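Local coordinates for protein glycerophosphodiester phosphodiesterase (Parabacteroides distasonis, PDB 3NO3) that belongs to the glycerophosphodiester phosphodiesterase family, with a TIM-barrel fold and a magnesium ion bound by acidic side chains, at residues 59-64 with 69-74; 43-46 with 50-53; 83-88 with 121-126. All blocks are in the same frame, centred on the assembly; numbering follows the deposited sequence.

Interaction 1 (59-64 with 69-74); sequences QGKHIQ and DELKDL
The lysine K61 spends its charged end on an uncharged partner: NZ donates to the main-chain oxygen O of E70 at 2.8 Å, while the E70 carboxylate looks elsewhere, its OE1 staying 4.8 Å from K61 NZ. E70 OE2 is instead taken by the backbone N of T67, consistent with the carboxylate staying off the ammonium. The ammonium group approaches the E70 carbonyl at a C=O...N angle of 128°, tilted 29° from the carbonyl plane. A bend early in the K61 chain, with chi2 at -134°, steers the extended remainder of the side chain to that oxygen. Closer to the backbone the same residue is apolar in its dealings, since K61 CB rests on CD2 of L71 at 3.6 Å. The other branch of L71 serves a second neighbour: CD1 meets CG2 of I63 at 3.9 Å, the two side chains crossing at about a right angle. L71 and L74 also touch I58 on strand 57-58, so the leucines pack against both strands of the small antiparallel pair 57-58/61-62. At the outer end Q59 and L74 run past each other in opposite directions, and Q59 OE1 lies 3.5 Å from CD2 of L74; the amide's NE2 donates to O of Q75. A type I turn, closed by L74 N to L71 O at 3.1 Å, joins the end of helix 68-71 to L74. Buried I63 and L71 form the inner side and exposed Q59 and E70 the outer. The chemistry implies a set of apolar contacts closed by one charged donor, to which the nearby E70 carboxylate would probably add a modest, indirect electrostatic attraction.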
loop_
_atom_site.group_PDB
_atom_site.type_symbol
_atom_site.label_atom_id
_atom_site.label_comp_id
_atom_site.label_asym_id
_atom_site.label_seq_id
_atom_site.Cartn_x
_atom_site.Cartn_y
_atom_site.Cartn_z
ATOM N N GLN A 59 5.286 10.817 -17.938
ATOM C CA GLN A 59 5.600 11.244 -19.301
ATOM C C GLN A 59 5.496 12.795 -19.456
ATOM O O GLN A 59 4.933 13.302 -20.419
ATOM C CB GLN A 59 4.747 10.464 -20.310
ATOM C CG GLN A 59 5.157 8.958 -20.302
ATOM C CD GLN A 59 4.086 8.033 -20.830
ATOM O OE1 GLN A 59 3.501 8.298 -21.896
ATOM N NE2 GLN A 59 3.865 6.905 -20.132
ATOM N N GLY A 60 6.025 13.516 -18.477
ATOM C CA GLY A 60 6.012 14.976 -18.462
ATOM C C GLY A 60 4.724 15.620 -17.979
ATOM O O GLY A 60 4.662 16.860 -17.953
ATOM N N LYS A 61 3.716 14.837 -17.588
ATOM C CA LYS A 61 2.426 15.360 -17.102
ATOM C C LYS A 61 2.326 15.216 -15.593
ATOM O O LYS A 61 2.469 14.112 -15.084
ATOM C CB LYS A 61 1.282 14.638 -17.786
ATOM C CG LYS A 61 1.351 14.805 -19.338
ATOM C CD LYS A 61 0.039 15.162 -19.965
ATOM C CE LYS A 61 0.113 15.147 -21.535
ATOM N NZ LYS A 61 -1.239 14.838 -22.193
ATOM N N HIS A 62 2.044 16.316 -14.882
ATOM C CA HIS A 62 1.899 16.290 -13.434
ATOM C C HIS A 62 0.489 15.908 -13.126
ATOM O O HIS A 62 -0.452 16.722 -13.404
ATOM C CB HIS A 62 2.251 17.662 -12.836
ATOM C CG HIS A 62 2.019 17.751 -11.367
ATOM N ND1 HIS A 62 0.988 18.491 -10.844
ATOM C CD2 HIS A 62 2.675 17.202 -10.317
ATOM C CE1 HIS A 62 1.004 18.383 -9.520
ATOM N NE2 HIS A 62 2.007 17.593 -9.174
ATOM N N ILE A 63 0.317 14.726 -12.521
ATOM C CA ILE A 63 -0.996 14.035 -12.507
ATOM C C ILE A 63 -2.055 14.859 -11.777
ATOM O O ILE A 63 -3.139 15.045 -12.276
ATOM C CB ILE A 63 -0.890 12.606 -11.876
ATOM C CG1 ILE A 63 -0.084 11.674 -12.816
ATOM C CG2 ILE A 63 -2.286 12.005 -11.603
ATOM C CD1 ILE A 63 0.302 10.356 -12.153
ATOM N N GLN A 64 -1.687 15.409 -10.622
ATOM C CA GLN A 64 -2.625 16.118 -9.766
ATOM C C GLN A 64 -3.123 17.488 -10.263
ATOM O O GLN A 64 -4.115 18.004 -9.727
ATOM C CB GLN A 64 -2.078 16.190 -8.333
ATOM C CG GLN A 64 -1.968 14.816 -7.620
ATOM C CD GLN A 64 -1.269 14.927 -6.284
ATOM O OE1 GLN A 64 -1.197 16.027 -5.688
ATOM N NE2 GLN A 64 -0.757 13.804 -5.795
ATOM N N ASP A 69 -8.652 13.440 -18.927
ATOM C CA ASP A 69 -8.599 13.461 -20.398
ATOM C C ASP A 69 -7.185 13.617 -20.961
ATOM O O ASP A 69 -6.836 12.960 -21.964
ATOM C CB ASP A 69 -9.492 14.580 -20.969
ATOM C CG ASP A 69 -9.759 14.414 -22.450
ATOM O OD1 ASP A 69 -10.410 13.422 -22.802
ATOM O OD2 ASP A 69 -9.312 15.260 -23.262
ATOM N N GLU A 70 -6.364 14.486 -20.342
ATOM C CA GLU A 70 -4.935 14.635 -20.745
ATOM C C GLU A 70 -4.112 13.341 -20.505
ATOM O O GLU A 70 -3.132 13.087 -21.200
ATOM C CB GLU A 70 -4.235 15.748 -19.948
ATOM C CG GLU A 70 -4.633 17.144 -20.242
ATOM C CD GLU A 70 -3.934 18.137 -19.297
ATOM O OE1 GLU A 70 -2.785 18.518 -19.584
ATOM O OE2 GLU A 70 -4.525 18.529 -18.274
ATOM N N LEU A 71 -4.481 12.551 -19.490
ATOM C CA LEU A 71 -3.683 11.408 -19.035
ATOM C C LEU A 71 -4.136 10.034 -19.544
ATOM O O LEU A 71 -3.371 9.061 -19.441
ATOM C CB LEU A 71 -3.706 11.347 -17.491
ATOM C CG LEU A 71 -3.238 12.609 -16.732
ATOM C CD1 LEU A 71 -3.606 12.413 -15.274
ATOM C CD2 LEU A 71 -1.731 12.869 -16.909
ATOM N N LYS A 72 -5.364 9.952 -20.034
ATOM C CA LYS A 72 -6.059 8.654 -20.138
ATOM C C LYS A 72 -5.513 7.644 -21.091
ATOM O O LYS A 72 -5.777 6.452 -20.922
ATOM C CB LYS A 72 -7.544 8.837 -20.480
ATOM C CG LYS A 72 -7.901 9.441 -21.831
ATOM C CD LYS A 72 -9.465 9.711 -21.903
ATOM C CE LYS A 72 -9.993 9.906 -23.317
ATOM N NZ LYS A 72 -9.036 10.557 -24.216
ATOM N N ASP A 73 -4.833 8.131 -22.125
ATOM C CA ASP A 73 -4.281 7.280 -23.124
ATOM C C ASP A 73 -2.775 7.017 -22.938
ATOM O O ASP A 73 -2.207 6.276 -23.731
ATOM C CB ASP A 73 -4.594 7.858 -24.512
ATOM C CG ASP A 73 -6.098 7.792 -24.840
ATOM O OD1 ASP A 73 -6.789 6.775 -24.499
ATOM O OD2 ASP A 73 -6.573 8.790 -25.401
ATOM N N LEU A 74 -2.165 7.548 -21.883
ATOM C CA LEU A 74 -0.764 7.265 -21.573
ATOM C C LEU A 74 -0.597 5.801 -21.161
ATOM O O LEU A 74 -1.472 5.251 -20.518
ATOM C CB LEU A 74 -0.224 8.214 -20.510
ATOM C CG LEU A 74 -0.251 9.740 -20.774
ATOM C CD1 LEU A 74 0.316 10.482 -19.566
ATOM C CD2 LEU A 74 0.503 10.120 -22.060
#

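Interaction 2 (43-46 with 50-53); sequences HLTA and LVVY
In the antiparallel beta hairpin of strands 37-44 and 50-52, H43 and V51 form a hydrogen-bonded pair, with bonds from H43 N to V51 O at 3.0 Å and from V51 N to H43 O at 2.9 Å. Both are nearly straight, with N-H...O angles of 162° and 167°. The next pair, L44 with L50, is non-hydrogen-bonded, and here the CA atoms close to 4.6 Å. The hairpin lies at the end of a strand of the TIM barrel that carries E39 and D41 of the magnesium site. H43 O also receives a CA-H...O contact from L50 CA, so two groups of the partner strand converge on that one carbonyl.

The side chains separate onto two faces. On the face of L44 and L50, CD1 of L44 meets CD2 of L50 at 3.6 Å, and L44 goes on to touch R112, A116 and L119 of helix 110-126, while L50 reaches S120 of that helix and L85 of helix 85-94. H43 and V51 occupy the other face, and T45, just past the strand end, brings its CG2 crosswise to V51 CG1 at 4.0 Å. The T45 hydroxyl is engaged separately, with D47 and the backbone N of V49 within the connecting turn. H43 has its CG beside its own backbone N (chi1 -59°), which carries the imidazole along the strand toward Y53. Its ND1 is bonded to NE2 of Q64, fixing one side of the ring, and at the ring edge H43 NE2 lies 3.0 Å from the carbonyl oxygen O of Y53.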
loop_
_atom_site.group_PDB
_atom_site.type_symbol
_atom_site.label_atom_id
_atom_site.label_comp_id
_atom_site.label_asym_id
_atom_site.label_seq_id
_atom_site.Cartn_x
_atom_site.Cartn_y
_atom_site.Cartn_z
ATOM N N HIS A 43 -3.553 8.694 -6.996
ATOM C CA HIS A 43 -3.642 10.159 -7.095
ATOM C C HIS A 43 -5.056 10.578 -7.537
ATOM O O HIS A 43 -5.725 9.853 -8.276
ATOM C CB HIS A 43 -2.755 10.694 -8.194
ATOM C CG HIS A 43 -1.307 10.390 -8.063
ATOM N ND1 HIS A 43 -0.405 11.312 -7.589
ATOM C CD2 HIS A 43 -0.583 9.317 -8.461
ATOM C CE1 HIS A 43 0.808 10.792 -7.639
ATOM N NE2 HIS A 43 0.728 9.577 -8.151
ATOM N N LEU A 44 -5.428 11.783 -7.157
ATOM C CA LEU A 44 -6.593 12.515 -7.591
ATOM C C LEU A 44 -6.156 13.525 -8.683
ATOM O O LEU A 44 -5.303 14.422 -8.439
ATOM C CB LEU A 44 -7.255 13.243 -6.401
ATOM C CG LEU A 44 -8.680 13.763 -6.615
ATOM C CD1 LEU A 44 -9.708 12.606 -6.881
ATOM C CD2 LEU A 44 -9.109 14.683 -5.387
ATOM N N THR A 45 -6.750 13.393 -9.873
ATOM C CA THR A 45 -6.522 14.324 -10.987
ATOM C C THR A 45 -7.200 15.679 -10.664
ATOM O O THR A 45 -7.983 15.769 -9.711
ATOM C CB THR A 45 -7.043 13.774 -12.322
ATOM O OG1 THR A 45 -8.488 13.730 -12.297
ATOM C CG2 THR A 45 -6.424 12.357 -12.672
ATOM N N ALA A 46 -6.859 16.711 -11.437
ATOM C CA ALA A 46 -7.429 18.059 -11.302
ATOM C C ALA A 46 -8.961 18.052 -11.282
ATOM O O ALA A 46 -9.603 18.795 -10.506
ATOM C CB ALA A 46 -6.918 18.983 -12.464
ATOM N N LEU A 50 -9.784 9.441 -9.698
ATOM C CA LEU A 50 -8.741 8.705 -9.001
ATOM C C LEU A 50 -8.068 7.760 -9.999
ATOM O O LEU A 50 -8.733 6.989 -10.650
ATOM C CB LEU A 50 -9.341 7.938 -7.799
ATOM C CG LEU A 50 -9.825 8.851 -6.645
ATOM C CD1 LEU A 50 -10.770 8.085 -5.773
ATOM C CD2 LEU A 50 -8.620 9.375 -5.819
ATOM N N VAL A 51 -6.748 7.810 -10.063
ATOM C CA VAL A 51 -5.946 6.966 -10.977
ATOM C C VAL A 51 -4.830 6.329 -10.192
ATOM O O VAL A 51 -4.494 6.809 -9.100
ATOM C CB VAL A 51 -5.383 7.795 -12.152
ATOM C CG1 VAL A 51 -6.538 8.409 -12.999
ATOM C CG2 VAL A 51 -4.426 8.943 -11.636
ATOM N N VAL A 52 -4.204 5.307 -10.789
ATOM C CA VAL A 52 -3.249 4.459 -10.121
ATOM C C VAL A 52 -1.887 4.612 -10.793
ATOM O O VAL A 52 -1.716 4.250 -11.979
ATOM C CB VAL A 52 -3.687 2.995 -10.125
ATOM C CG1 VAL A 52 -2.663 2.120 -9.376
ATOM C CG2 VAL A 52 -5.028 2.864 -9.449
ATOM N N TYR A 53 -0.937 5.196 -10.052
ATOM C CA TYR A 53 0.436 5.437 -10.562
ATOM C C TYR A 53 1.348 5.905 -9.420
ATOM O O TYR A 53 0.884 6.608 -8.516
ATOM C CB TYR A 53 0.423 6.497 -11.703
ATOM C CG TYR A 53 1.665 6.458 -12.569
ATOM C CD1 TYR A 53 1.846 5.450 -13.514
ATOM C CD2 TYR A 53 2.674 7.400 -12.415
ATOM C CE1 TYR A 53 2.969 5.387 -14.298
ATOM C CE2 TYR A 53 3.827 7.365 -13.228
ATOM C CZ TYR A 53 3.963 6.340 -14.158
ATOM O OH TYR A 53 5.072 6.274 -14.932
#

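Interaction 3 (83-88 with 121-126); sequences PTLEQY and VQMVKR
E86 OE2 is gripped by two donors: NH2 of R126 at 2.9 Å, in a salt bridge, and a water at 2.7 Å. The same water accepts from R126 NH1 at 3.0 Å, so the guanidinium reaches this oxygen once directly and once through solvent. The N-H...O angle of 169° makes the direct bond nearly straight. Carboxylate and guanidinium are not coplanar, however; their planes stand 89° apart, and R126 NH2 meets E86 OE2 from above the carboxylate plane. Seen from the arginine, both OE2 and the water lie at the edge of the guanidinium, in its plane. The E86 chain is extended, which brings its carboxylate across to the neighbouring helix.

Beside the salt bridge, apolar groups meet. CG of selenomethionine M123, anti to the backbone N (chi1 -179°), lies against CD2 of L85 at 3.8 Å; the bend at chi2 then brings SE to CB of E86 at 4.1 Å. At the start of helix 85-94, T84 is the N-cap: its OG1 accepts from Q87 N at 3.0 Å, and Q87 OE1 takes T84 N in return, a capping box. Helices 85-94 and 110-126, which flank strand 99-104 in the chain, pack side by side on the outside of the TIM barrel, with L85 and V124 both resting on F102 of that strand.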
loop_
_atom_site.group_PDB
_atom_site.type_symbol
_atom_site.label_atom_id
_atom_site.label_comp_id
_atom_site.label_asym_id
_atom_site.label_seq_id
_atom_site.Cartn_x
_atom_site.Cartn_y
_atom_site.Cartn_z
ATOM N N PRO A 83 -4.303 2.986 -15.337
ATOM C CA PRO A 83 -5.575 2.511 -14.778
ATOM C C PRO A 83 -6.313 3.597 -14.004
ATOM O O PRO A 83 -5.679 4.371 -13.264
ATOM C CB PRO A 83 -5.145 1.404 -13.795
ATOM C CG PRO A 83 -3.790 1.015 -14.182
ATOM C CD PRO A 83 -3.167 2.285 -14.719
ATOM N N THR A 84 -7.625 3.637 -14.128
ATOM C CA THR A 84 -8.433 4.351 -13.133
ATOM C C THR A 84 -8.468 3.471 -11.898
ATOM O O THR A 84 -8.298 2.237 -11.979
ATOM C CB THR A 84 -9.854 4.672 -13.603
ATOM O OG1 THR A 84 -10.553 3.457 -13.868
ATOM C CG2 THR A 84 -9.852 5.551 -14.895
ATOM N N LEU A 85 -8.704 4.090 -10.748
ATOM C CA LEU A 85 -8.928 3.347 -9.520
ATOM C C LEU A 85 -10.143 2.455 -9.685
ATOM O O LEU A 85 -10.123 1.291 -9.269
ATOM C CB LEU A 85 -9.133 4.272 -8.312
ATOM C CG LEU A 85 -9.463 3.547 -6.972
ATOM C CD1 LEU A 85 -8.269 2.579 -6.589
ATOM C CD2 LEU A 85 -9.809 4.608 -5.820
ATOM N N GLU A 86 -11.193 2.971 -10.320
ATOM C CA GLU A 86 -12.360 2.158 -10.587
ATOM C C GLU A 86 -12.024 0.871 -11.325
ATOM O O GLU A 86 -12.527 -0.178 -10.945
ATOM C CB GLU A 86 -13.367 2.934 -11.413
ATOM C CG GLU A 86 -14.681 2.200 -11.695
ATOM C CD GLU A 86 -15.612 2.946 -12.651
ATOM O OE1 GLU A 86 -15.114 3.684 -13.557
ATOM O OE2 GLU A 86 -16.873 2.750 -12.503
ATOM N N GLN A 87 -11.243 0.972 -12.389
ATOM C CA GLN A 87 -10.791 -0.247 -13.116
ATOM C C GLN A 87 -10.001 -1.199 -12.224
ATOM O O GLN A 87 -10.136 -2.456 -12.302
ATOM C CB GLN A 87 -9.913 0.135 -14.308
ATOM C CG GLN A 87 -10.715 0.739 -15.480
ATOM C CD GLN A 87 -9.900 1.572 -16.420
ATOM O OE1 GLN A 87 -8.662 1.653 -16.318
ATOM N NE2 GLN A 87 -10.580 2.172 -17.381
ATOM N N TYR A 88 -9.148 -0.627 -11.387
ATOM C CA TYR A 88 -8.276 -1.415 -10.489
ATOM C C TYR A 88 -9.136 -2.184 -9.524
ATOM O O TYR A 88 -8.942 -3.401 -9.338
ATOM C CB TYR A 88 -7.248 -0.520 -9.747
ATOM C CG TYR A 88 -5.861 -1.127 -9.648
ATOM C CD1 TYR A 88 -5.034 -1.165 -10.756
ATOM C CD2 TYR A 88 -5.381 -1.665 -8.458
ATOM C CE1 TYR A 88 -3.748 -1.723 -10.705
ATOM C CE2 TYR A 88 -4.087 -2.210 -8.398
ATOM C CZ TYR A 88 -3.285 -2.227 -9.518
ATOM O OH TYR A 88 -2.031 -2.822 -9.456
ATOM N N VAL A 121 -12.516 6.825 -0.184
ATOM C CA VAL A 121 -13.433 6.048 0.642
ATOM C C VAL A 121 -14.783 5.816 -0.054
ATOM O O VAL A 121 -15.268 4.691 -0.050
ATOM C CB VAL A 121 -13.677 6.751 2.018
ATOM C CG1 VAL A 121 -14.912 6.135 2.776
ATOM C CG2 VAL A 121 -12.352 6.688 2.824
ATOM N N GLN A 122 -15.285 6.828 -0.753
ATOM C CA GLN A 122 -16.513 6.723 -1.538
ATOM C C GLN A 122 -16.416 5.698 -2.688
ATOM O O GLN A 122 -17.340 4.904 -2.895
ATOM C CB GLN A 122 -16.934 8.110 -2.052
ATOM C CG GLN A 122 -17.463 9.005 -0.897
ATOM C CD GLN A 122 -17.767 10.408 -1.295
ATOM O OE1 GLN A 122 -17.480 10.836 -2.411
ATOM N NE2 GLN A 122 -18.374 11.156 -0.373
HETATM N N MSE A 123 -15.306 5.700 -3.393
HETATM C CA MSE A 123 -15.077 4.743 -4.465
HETATM C C MSE A 123 -14.964 3.313 -3.933
HETATM O O MSE A 123 -15.617 2.400 -4.474
HETATM C CB MSE A 123 -13.837 5.091 -5.240
HETATM C CG MSE A 123 -13.515 4.125 -6.430
HETATM SE SE MSE A 123 -14.869 4.113 -7.789
HETATM C CE MSE A 123 -14.411 5.839 -8.553
ATOM N N VAL A 124 -14.167 3.127 -2.876
ATOM C CA VAL A 124 -13.994 1.816 -2.227
ATOM C C VAL A 124 -15.338 1.288 -1.753
ATOM O O VAL A 124 -15.661 0.108 -1.984
ATOM C CB VAL A 124 -12.925 1.868 -1.110
ATOM C CG1 VAL A 124 -12.895 0.553 -0.286
ATOM C CG2 VAL A 124 -11.530 2.115 -1.763
ATOM N N LYS A 125 -16.142 2.180 -1.181
ATOM C CA LYS A 125 -17.477 1.813 -0.729
ATOM C C LYS A 125 -18.375 1.373 -1.873
ATOM O O LYS A 125 -19.014 0.301 -1.793
ATOM C CB LYS A 125 -18.151 2.987 -0.009
ATOM C CG LYS A 125 -19.485 2.681 0.595
ATOM C CD LYS A 125 -20.126 3.923 1.234
ATOM C CE LYS A 125 -21.559 3.667 1.616
ATOM N NZ LYS A 125 -22.230 4.884 2.129
ATOM N N ARG A 126 -18.481 2.193 -2.920
ATOM C CA ARG A 126 -19.378 1.802 -4.042
ATOM C C ARG A 126 -18.900 0.569 -4.799
ATOM O O ARG A 126 -19.737 -0.134 -5.384
ATOM C CB ARG A 126 -19.754 2.988 -4.961
ATOM C CG ARG A 126 -18.926 3.303 -6.121
ATOM C CD ARG A 126 -19.653 4.271 -7.087
ATOM N NE ARG A 126 -18.801 4.587 -8.221
ATOM C CZ ARG A 126 -18.554 3.794 -9.255
ATOM N NH1 ARG A 126 -19.071 2.588 -9.351
ATOM N NH2 ARG A 126 -17.729 4.218 -10.194
HETATM O O HOH W 1 -18.395 0.735 -11.659
#

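Interactions 1, 2 and 3 run in series along the chain. Interaction 2 is the buried one, held by paired backbones; interactions 1 and 3 are partly buried, each combining apolar contacts with a charged donor that binds a main-chain carbonyl in one case and a carboxylate in the other. Interaction 2 is the link between them: I63 CG2 of 59-64 packs on V51 CG2 and on H43 CB, each at 3.7 Å. On the 83-88 side, probable backbone bonds pair L50 O with L85 N, and V52 N with P83 O. Interactions 1 and 3 themselves do not touch, their nearest atoms being about 6 Å apart.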